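Local coordinates for protein UDP-glucose 4-epimerase (Campylobacter jejuni subsp. jejuni serotype O:2, PDB 7K3P) that catalyses the interconversion of UDP-glucose and UDP-galactose by epimerisation at C4 of the sugar, using bound NAD, and probably also acts on the N-acetylated UDP-sugars, at residues F101-N106 with I159-R164; A139-E144 with I187-N192. The protein carries 2 engineered substitutions. All blocks are in the same frame, centred on the assembly; numbering follows the deposited sequence.

Contact 1: F101-N106 with I159-R164. With NAD (nicotinamide-adenine-dinucleotide), chain C.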
loop_
_atom_site.group_PDB
_atom_site.type_symbol
_atom_site.label_atom_id
_atom_site.label_comp_id
_atom_site.label_asym_id
_atom_site.label_seq_id
_atom_site.Cartn_x
_atom_site.Cartn_y
_atom_site.Cartn_z
ATOM N N PHE A 101 -9.333 15.376 4.582
ATOM C CA PHE A 101 -9.522 16.415 3.571
ATOM C C PHE A 101 -8.225 16.764 2.837
ATOM O O PHE A 101 -8.223 16.936 1.614
ATOM C CB PHE A 101 -10.154 17.674 4.175
ATOM C CG PHE A 101 -10.611 18.673 3.140
ATOM C CD1 PHE A 101 -9.700 19.534 2.527
ATOM C CD2 PHE A 101 -11.948 18.741 2.769
ATOM C CE1 PHE A 101 -10.120 20.451 1.566
ATOM C CE2 PHE A 101 -12.374 19.657 1.814
ATOM C CZ PHE A 101 -11.457 20.511 1.210
ATOM N N GLU A 102 -7.123 16.871 3.577
ATOM C CA GLU A 102 -5.843 17.192 2.954
ATOM C C GLU A 102 -5.390 16.050 2.049
ATOM O O GLU A 102 -4.775 16.288 1.011
ATOM C CB GLU A 102 -4.766 17.493 4.006
ATOM C CG GLU A 102 -3.436 17.976 3.413
ATOM C CD GLU A 102 -2.286 17.974 4.429
ATOM O OE1 GLU A 102 -2.384 17.271 5.467
ATOM O OE2 GLU A 102 -1.284 18.674 4.176
ATOM N N SER A 103 -5.696 14.812 2.436
ATOM C CA SER A 103 -5.217 13.646 1.682
ATOM C C SER A 103 -5.890 13.544 0.318
ATOM O O SER A 103 -5.292 13.050 -0.647
ATOM C CB SER A 103 -5.425 12.341 2.468
ATOM O OG SER A 103 -6.789 11.931 2.471
ATOM N N MET A 104 -7.136 14.006 0.242
ATOM C CA MET A 104 -7.860 14.044 -1.025
ATOM C C MET A 104 -7.199 15.019 -1.983
ATOM O O MET A 104 -7.112 14.763 -3.186
ATOM C CB MET A 104 -9.333 14.409 -0.793
ATOM C CG MET A 104 -10.094 13.341 -0.009
ATOM S SD MET A 104 -11.732 13.823 0.625
ATOM C CE MET A 104 -12.658 14.016 -0.901
ATOM N N GLN A 105 -6.694 16.127 -1.446
ATOM C CA GLN A 105 -6.025 17.125 -2.279
ATOM C C GLN A 105 -4.563 16.799 -2.570
ATOM O O GLN A 105 -4.043 17.163 -3.622
ATOM C CB GLN A 105 -6.142 18.517 -1.655
ATOM C CG GLN A 105 -7.496 19.159 -1.917
ATOM C CD GLN A 105 -7.833 20.247 -0.919
ATOM O OE1 GLN A 105 -7.105 20.466 0.056
ATOM N NE2 GLN A 105 -8.944 20.939 -1.157
ATOM N N ASN A 106 -3.907 16.106 -1.640
ATOM C CA ASN A 106 -2.479 15.863 -1.749
ATOM C C ASN A 106 -2.188 14.422 -1.352
ATOM O O ASN A 106 -1.571 14.170 -0.317
ATOM C CB ASN A 106 -1.726 16.837 -0.823
ATOM C CG ASN A 106 -0.221 16.824 -1.038
ATOM O OD1 ASN A 106 0.318 15.980 -1.762
ATOM N ND2 ASN A 106 0.468 17.770 -0.404
ATOM N N ILE A 159 -12.030 4.963 1.595
ATOM C CA ILE A 159 -12.551 5.764 0.495
ATOM C C ILE A 159 -11.755 7.053 0.299
ATOM O O ILE A 159 -12.166 7.928 -0.457
ATOM C CB ILE A 159 -14.037 6.124 0.711
ATOM C CG1 ILE A 159 -14.202 6.956 1.986
ATOM C CG2 ILE A 159 -14.877 4.861 0.789
ATOM C CD1 ILE A 159 -15.629 7.469 2.207
ATOM N N ASN A 160 -10.626 7.181 0.988
ATOM C CA ASN A 160 -9.745 8.316 0.747
ATOM C C ASN A 160 -8.290 7.900 0.910
ATOM O O ASN A 160 -8.011 6.823 1.431
ATOM C CB ASN A 160 -10.094 9.483 1.668
ATOM C CG ASN A 160 -10.132 9.075 3.120
ATOM O OD1 ASN A 160 -9.086 8.790 3.722
ATOM N ND2 ASN A 160 -11.339 9.038 3.699
ATOM N N PRO A 161 -7.356 8.737 0.429
ATOM C CA PRO A 161 -5.949 8.327 0.468
ATOM C C PRO A 161 -5.423 8.186 1.900
ATOM O O PRO A 161 -4.551 7.340 2.122
ATOM C CB PRO A 161 -5.231 9.458 -0.283
ATOM C CG PRO A 161 -6.332 10.066 -1.197
ATOM C CD PRO A 161 -7.563 9.990 -0.329
ATOM N N TYR A 162 -5.925 8.982 2.847
ATOM C CA TYR A 162 -5.513 8.800 4.235
ATOM C C TYR A 162 -5.853 7.384 4.692
ATOM O O TYR A 162 -4.991 6.659 5.195
ATOM C CB TYR A 162 -6.167 9.829 5.163
ATOM C CG TYR A 162 -6.008 9.508 6.652
ATOM C CD1 TYR A 162 -4.758 9.563 7.272
ATOM C CD2 TYR A 162 -7.109 9.149 7.428
ATOM C CE1 TYR A 162 -4.608 9.269 8.622
ATOM C CE2 TYR A 162 -6.969 8.857 8.781
ATOM C CZ TYR A 162 -5.720 8.926 9.370
ATOM O OH TYR A 162 -5.600 8.649 10.707
ATOM N N GLY A 163 -7.109 6.981 4.505
ATOM C CA GLY A 163 -7.530 5.643 4.898
ATOM C C GLY A 163 -6.753 4.538 4.199
ATOM O O GLY A 163 -6.371 3.537 4.828
ATOM N N ARG A 164 -6.529 4.704 2.897
ATOM C CA ARG A 164 -5.739 3.746 2.129
ATOM C C ARG A 164 -4.296 3.683 2.613
ATOM O O ARG A 164 -3.703 2.602 2.657
ATOM C CB ARG A 164 -5.765 4.078 0.623
ATOM C CG ARG A 164 -7.079 3.724 -0.060
ATOM C CD ARG A 164 -7.044 3.934 -1.562
ATOM N NE ARG A 164 -7.358 5.310 -1.930
ATOM C CZ ARG A 164 -8.599 5.786 -2.043
ATOM N NH1 ARG A 164 -9.628 4.988 -1.799
ATOM N NH2 ARG A 164 -8.813 7.058 -2.390
HETATM P PA NAD C . -0.373 14.511 15.658
HETATM O O1A NAD C . -0.137 15.326 14.410
HETATM O O2A NAD C . -0.599 15.403 16.845
HETATM O O5B NAD C . 0.879 13.609 15.988
HETATM C C5B NAD C . 1.731 13.256 14.936
HETATM C C4B NAD C . 3.135 13.422 15.366
HETATM O O4B NAD C . 4.023 12.763 14.510
HETATM C C3B NAD C . 3.539 14.929 15.395
HETATM O O3B NAD C . 4.123 15.438 16.654
HETATM C C2B NAD C . 4.399 15.086 14.118
HETATM O O2B NAD C . 5.337 16.071 14.214
HETATM C C1B NAD C . 4.987 13.713 14.048
HETATM N N9A NAD C . 5.470 13.375 12.699
HETATM C C8A NAD C . 4.760 13.416 11.554
HETATM N N7A NAD C . 5.529 13.062 10.513
HETATM C C5A NAD C . 6.761 12.778 10.955
HETATM C C6A NAD C . 7.958 12.373 10.343
HETATM N N6A NAD C . 8.001 12.158 8.917
HETATM N N1A NAD C . 9.057 12.153 11.093
HETATM C C2A NAD C . 9.054 12.337 12.425
HETATM N N3A NAD C . 7.909 12.751 13.062
HETATM C C4A NAD C . 6.760 12.973 12.359
HETATM O O3 NAD C . -1.626 13.570 15.390
HETATM P PN NAD C . -2.368 12.756 16.520
HETATM O O1N NAD C . -1.553 12.756 17.801
HETATM O O2N NAD C . -3.700 13.403 16.744
HETATM O O5D NAD C . -2.562 11.277 15.995
HETATM C C5D NAD C . -1.466 10.396 16.064
HETATM C C4D NAD C . -1.765 9.080 15.366
HETATM O O4D NAD C . -3.022 8.570 15.752
HETATM C C3D NAD C . -1.679 9.140 13.845
HETATM O O3D NAD C . -1.111 7.986 13.371
HETATM C C2D NAD C . -3.071 9.153 13.373
HETATM O O2D NAD C . -3.243 8.646 12.102
HETATM C C1D NAD C . -3.772 8.345 14.498
HETATM N N1N NAD C . -5.272 8.629 14.658
HETATM C C2N NAD C . -5.598 9.878 15.149
HETATM C C3N NAD C . -6.939 10.206 15.327
HETATM C C7N NAD C . -7.308 11.566 15.861
HETATM O O7N NAD C . -6.461 12.407 16.121
HETATM N N7N NAD C . -8.685 11.874 16.055
HETATM C C4N NAD C . -7.918 9.279 15.022
HETATM C C5N NAD C . -7.580 8.038 14.534
HETATM C C6N NAD C . -6.235 7.692 14.344
#
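Tyr162 meets Ser103 with its backbone and CB, while its ring points toward the cofactor and has O2D, a hydroxyl of the nicotinamide ribose of NAD, at its edge, near the ring plane. The hydrogen bond between Tyr162 OH and NAD O2D is 2.7 Å long. CG anti to the backbone N (chi1 168°) carries the ring away from helix 100-105 toward NAD. Tyr162 CB lies 3.5 Å from Ser103 OG. The guanidinium of Arg164 has one face on Asn160 C, 3.4 Å above its plane; its NE forms a salt bridge with Asp175 of the second subunit, placing this helix end at the dimer interface. Ser103 OG receives Tyr162 N at 3.1 Å, a weak bond bent to 142°, and also bonds back to Val100 O within its own helical turn. Tyr162 and Lys166, both hydrogen-bonded to NAD, are spaced as in the YxxxK motif of short-chain dehydrogenase/reductase enzymes, here in the first turns of helix 161-179. The start of that helix is capped by Asn160, whose OD1 takes Gly163 N at 2.8 Å in a nearly straight bond (167°). Pro161, the first helical residue, lays its ring against the Ser103 backbone and hydroxyl: CG sits 3.2 Å from Ser103 O, and CD lies near OG. On the exposed side, Met104 CG packs alongside Pro161 CD at 4.2 Å and reaches Asn160 CB at the same separation. Tyr110 of helix 107-127 touches both Ser103 and Tyr162.

Contact 2: A139-E144 with I187-N192. With NAD (nicotinamide-adenine-dinucleotide), chain C.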
loop_
_atom_site.group_PDB
_atom_site.type_symbol
_atom_site.label_atom_id
_atom_site.label_comp_id
_atom_site.label_asym_id
_atom_site.label_seq_id
_atom_site.Cartn_x
_atom_site.Cartn_y
_atom_site.Cartn_z
ATOM N N ALA A 139 -10.143 4.114 12.088
ATOM C CA ALA A 139 -11.423 3.580 11.605
ATOM C C ALA A 139 -11.657 3.918 10.126
ATOM O O ALA A 139 -12.467 3.279 9.461
ATOM C CB ALA A 139 -12.595 4.078 12.467
ATOM N N ALA A 140 -10.942 4.914 9.604
ATOM C CA ALA A 140 -11.012 5.217 8.165
ATOM C C ALA A 140 -10.695 3.991 7.298
ATOM O O ALA A 140 -11.063 3.940 6.115
ATOM C CB ALA A 140 -10.085 6.418 7.795
ATOM N N THR A 141 -10.015 2.995 7.868
ATOM C CA THR A 141 -9.756 1.783 7.105
ATOM C C THR A 141 -11.050 1.046 6.754
ATOM O O THR A 141 -11.079 0.280 5.795
ATOM C CB THR A 141 -8.808 0.810 7.814
ATOM O OG1 THR A 141 -9.328 0.485 9.117
ATOM C CG2 THR A 141 -7.402 1.424 7.929
ATOM N N TYR A 142 -12.108 1.259 7.534
ATOM C CA TYR A 142 -13.387 0.603 7.226
ATOM C C TYR A 142 -14.156 1.297 6.109
ATOM O O TYR A 142 -15.131 0.732 5.590
ATOM C CB TYR A 142 -14.294 0.529 8.457
ATOM C CG TYR A 142 -13.714 -0.271 9.594
ATOM C CD1 TYR A 142 -13.388 -1.613 9.436
ATOM C CD2 TYR A 142 -13.503 0.314 10.831
ATOM C CE1 TYR A 142 -12.854 -2.351 10.493
ATOM C CE2 TYR A 142 -12.978 -0.412 11.888
ATOM C CZ TYR A 142 -12.652 -1.736 11.710
ATOM O OH TYR A 142 -12.122 -2.447 12.773
ATOM N N GLY A 143 -13.743 2.517 5.754
ATOM C CA GLY A 143 -14.428 3.286 4.722
ATOM C C GLY A 143 -15.842 3.652 5.160
ATOM O O GLY A 143 -16.044 4.286 6.205
ATOM N N GLU A 144 -16.828 3.270 4.356
ATOM C CA GLU A 144 -18.230 3.500 4.713
ATOM C C GLU A 144 -18.831 2.156 5.072
ATOM O O GLU A 144 -19.237 1.395 4.198
ATOM C CB GLU A 144 -18.996 4.145 3.558
ATOM C CG GLU A 144 -18.740 5.633 3.429
ATOM C CD GLU A 144 -19.340 6.217 2.162
ATOM O OE1 GLU A 144 -19.567 5.443 1.205
ATOM O OE2 GLU A 144 -19.577 7.445 2.129
ATOM N N ILE A 187 -2.300 -3.661 15.984
ATOM C CA ILE A 187 -2.861 -2.512 15.295
ATOM C C ILE A 187 -4.075 -1.979 16.033
ATOM O O ILE A 187 -4.983 -2.746 16.378
ATOM C CB ILE A 187 -3.285 -2.890 13.871
ATOM C CG1 ILE A 187 -2.044 -3.147 13.004
ATOM C CG2 ILE A 187 -4.173 -1.777 13.274
ATOM C CD1 ILE A 187 -2.309 -4.105 11.840
ATOM N N LEU A 188 -4.110 -0.671 16.265
ATOM C CA LEU A 188 -5.264 -0.059 16.923
ATOM C C LEU A 188 -6.047 0.827 15.939
ATOM O O LEU A 188 -5.475 1.733 15.311
ATOM C CB LEU A 188 -4.817 0.751 18.156
ATOM C CG LEU A 188 -4.079 -0.045 19.240
ATOM C CD1 LEU A 188 -3.754 0.820 20.441
ATOM C CD2 LEU A 188 -4.935 -1.227 19.675
ATOM N N ARG A 189 -7.346 0.563 15.787
ATOM C CA ARG A 189 -8.210 1.429 14.969
ATOM C C ARG A 189 -9.206 2.147 15.873
ATOM O O ARG A 189 -9.705 1.558 16.840
ATOM C CB ARG A 189 -8.974 0.605 13.940
ATOM C CG ARG A 189 -8.110 -0.243 13.010
ATOM C CD ARG A 189 -8.988 -1.188 12.230
ATOM N NE ARG A 189 -8.224 -2.078 11.363
ATOM C CZ ARG A 189 -8.629 -3.290 11.019
ATOM N NH1 ARG A 189 -9.803 -3.746 11.466
ATOM N NH2 ARG A 189 -7.867 -4.039 10.240
ATOM N N TYR A 190 -9.502 3.407 15.563
ATOM C CA TYR A 190 -10.449 4.174 16.360
ATOM C C TYR A 190 -10.957 5.367 15.580
ATOM O O TYR A 190 -10.364 5.765 14.564
ATOM C CB TYR A 190 -9.819 4.631 17.691
ATOM C CG TYR A 190 -8.395 5.165 17.564
ATOM C CD1 TYR A 190 -7.311 4.302 17.446
ATOM C CD2 TYR A 190 -8.143 6.529 17.602
ATOM C CE1 TYR A 190 -5.989 4.802 17.348
ATOM C CE2 TYR A 190 -6.855 7.026 17.520
ATOM C CZ TYR A 190 -5.789 6.161 17.388
ATOM O OH TYR A 190 -4.512 6.681 17.301
ATOM N N PHE A 191 -12.063 5.929 16.051
ATOM C CA PHE A 191 -12.627 7.112 15.429
ATOM C C PHE A 191 -11.961 8.371 15.982
ATOM O O PHE A 191 -10.836 8.319 16.484
ATOM C CB PHE A 191 -14.146 7.126 15.629
ATOM C CG PHE A 191 -14.871 6.178 14.715
ATOM C CD1 PHE A 191 -15.240 6.578 13.431
ATOM C CD2 PHE A 191 -15.151 4.878 15.117
ATOM C CE1 PHE A 191 -15.897 5.699 12.569
ATOM C CE2 PHE A 191 -15.809 3.992 14.265
ATOM C CZ PHE A 191 -16.186 4.402 12.988
ATOM N N ASN A 192 -12.659 9.496 15.911
ATOM C CA ASN A 192 -12.068 10.783 16.242
ATOM C C ASN A 192 -11.696 10.906 17.731
ATOM O O ASN A 192 -12.436 10.434 18.615
ATOM C CB ASN A 192 -13.042 11.894 15.861
ATOM C CG ASN A 192 -12.475 13.280 16.122
ATOM O OD1 ASN A 192 -12.937 14.003 17.014
ATOM N ND2 ASN A 192 -11.452 13.649 15.359
HETATM P PA NAD C . -0.373 14.511 15.658
HETATM O O1A NAD C . -0.137 15.326 14.410
HETATM O O2A NAD C . -0.599 15.403 16.845
HETATM O O5B NAD C . 0.879 13.609 15.988
HETATM C C5B NAD C . 1.731 13.256 14.936
HETATM C C4B NAD C . 3.135 13.422 15.366
HETATM O O4B NAD C . 4.023 12.763 14.510
HETATM C C3B NAD C . 3.539 14.929 15.395
HETATM O O3B NAD C . 4.123 15.438 16.654
HETATM C C2B NAD C . 4.399 15.086 14.118
HETATM O O2B NAD C . 5.337 16.071 14.214
HETATM C C1B NAD C . 4.987 13.713 14.048
HETATM N N9A NAD C . 5.470 13.375 12.699
HETATM C C8A NAD C . 4.760 13.416 11.554
HETATM N N7A NAD C . 5.529 13.062 10.513
HETATM C C5A NAD C . 6.761 12.778 10.955
HETATM C C6A NAD C . 7.958 12.373 10.343
HETATM N N6A NAD C . 8.001 12.158 8.917
HETATM N N1A NAD C . 9.057 12.153 11.093
HETATM C C2A NAD C . 9.054 12.337 12.425
HETATM N N3A NAD C . 7.909 12.751 13.062
HETATM C C4A NAD C . 6.760 12.973 12.359
HETATM O O3 NAD C . -1.626 13.570 15.390
HETATM P PN NAD C . -2.368 12.756 16.520
HETATM O O1N NAD C . -1.553 12.756 17.801
HETATM O O2N NAD C . -3.700 13.403 16.744
HETATM O O5D NAD C . -2.562 11.277 15.995
HETATM C C5D NAD C . -1.466 10.396 16.064
HETATM C C4D NAD C . -1.765 9.080 15.366
HETATM O O4D NAD C . -3.022 8.570 15.752
HETATM C C3D NAD C . -1.679 9.140 13.845
HETATM O O3D NAD C . -1.111 7.986 13.371
HETATM C C2D NAD C . -3.071 9.153 13.373
HETATM O O2D NAD C . -3.243 8.646 12.102
HETATM C C1D NAD C . -3.772 8.345 14.498
HETATM N N1N NAD C . -5.272 8.629 14.658
HETATM C C2N NAD C . -5.598 9.878 15.149
HETATM C C3N NAD C . -6.939 10.206 15.327
HETATM C C7N NAD C . -7.308 11.566 15.861
HETATM O O7N NAD C . -6.461 12.407 16.121
HETATM N N7N NAD C . -8.685 11.874 16.055
HETATM C C4N NAD C . -7.918 9.279 15.022
HETATM C C5N NAD C . -7.580 8.038 14.534
HETATM C C6N NAD C . -6.235 7.692 14.344
#
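This contact forms part of the nicotinamide end of the NAD pocket, where the 3-10 turn 139-142 packs against the chain leaving strand 184-189. Ala139 N donates to Tyr190 O at 3.0 Å (159°). Ala139 CB stands over the centre of the Phe191 ring, 3.5 Å from its centroid and 4° off the normal, a CH-pi contact. The Tyr190 side chain leaves on the cofactor side: its OH donates to NAD O4D at 2.9 Å, and CE2 lies 3.2 Å from NAD C5N. Phe191 O is 3.4 Å from NAD C4N. On the other flank Arg189, extended from CG to NE, crosses Tyr142 at about a right angle, the Tyr142 ring and Arg189 guanidinium planes 85° apart. Arg189 NH1 donates to Tyr142 OH at 3.0 Å, in the guanidinium plane, and also bonds Glu152 O, while NH2 forms a salt bridge with Glu170. Tyr142 OH is further bonded to Asn271 OD1. Thr141 OG1, bonded to Thr138 O, rests 3.6 Å from Arg189 CD. Loops after neighbouring parallel strands, here 132-136 and 184-189, meeting beside the nicotinamide are characteristic of the Rossmann-type fold of this family.

Both contacts are largely buried and each supplies a tyrosine hydroxyl to the nicotinamide ribose: contact 1 to O2D, contact 2 to O4D. The centre of contact 2 lies about 9 Å from the centre of the chain, that of contact 1, where Met104 is exposed and the second subunit is reached, about 16 Å. Contact 1 joins helix 100-105 to the start of helix 161-179 through proline packing and one weak N-H to hydroxyl bond; contact 2 joins a turn to a strand end through a backbone bond, a CH-pi contact and an arginine held by several polar partners. Helix 161-179 is followed in the chain by strand 184-189, and the contacts touch, Gly163 CA packing on Ala140 CB at 3.9 Å.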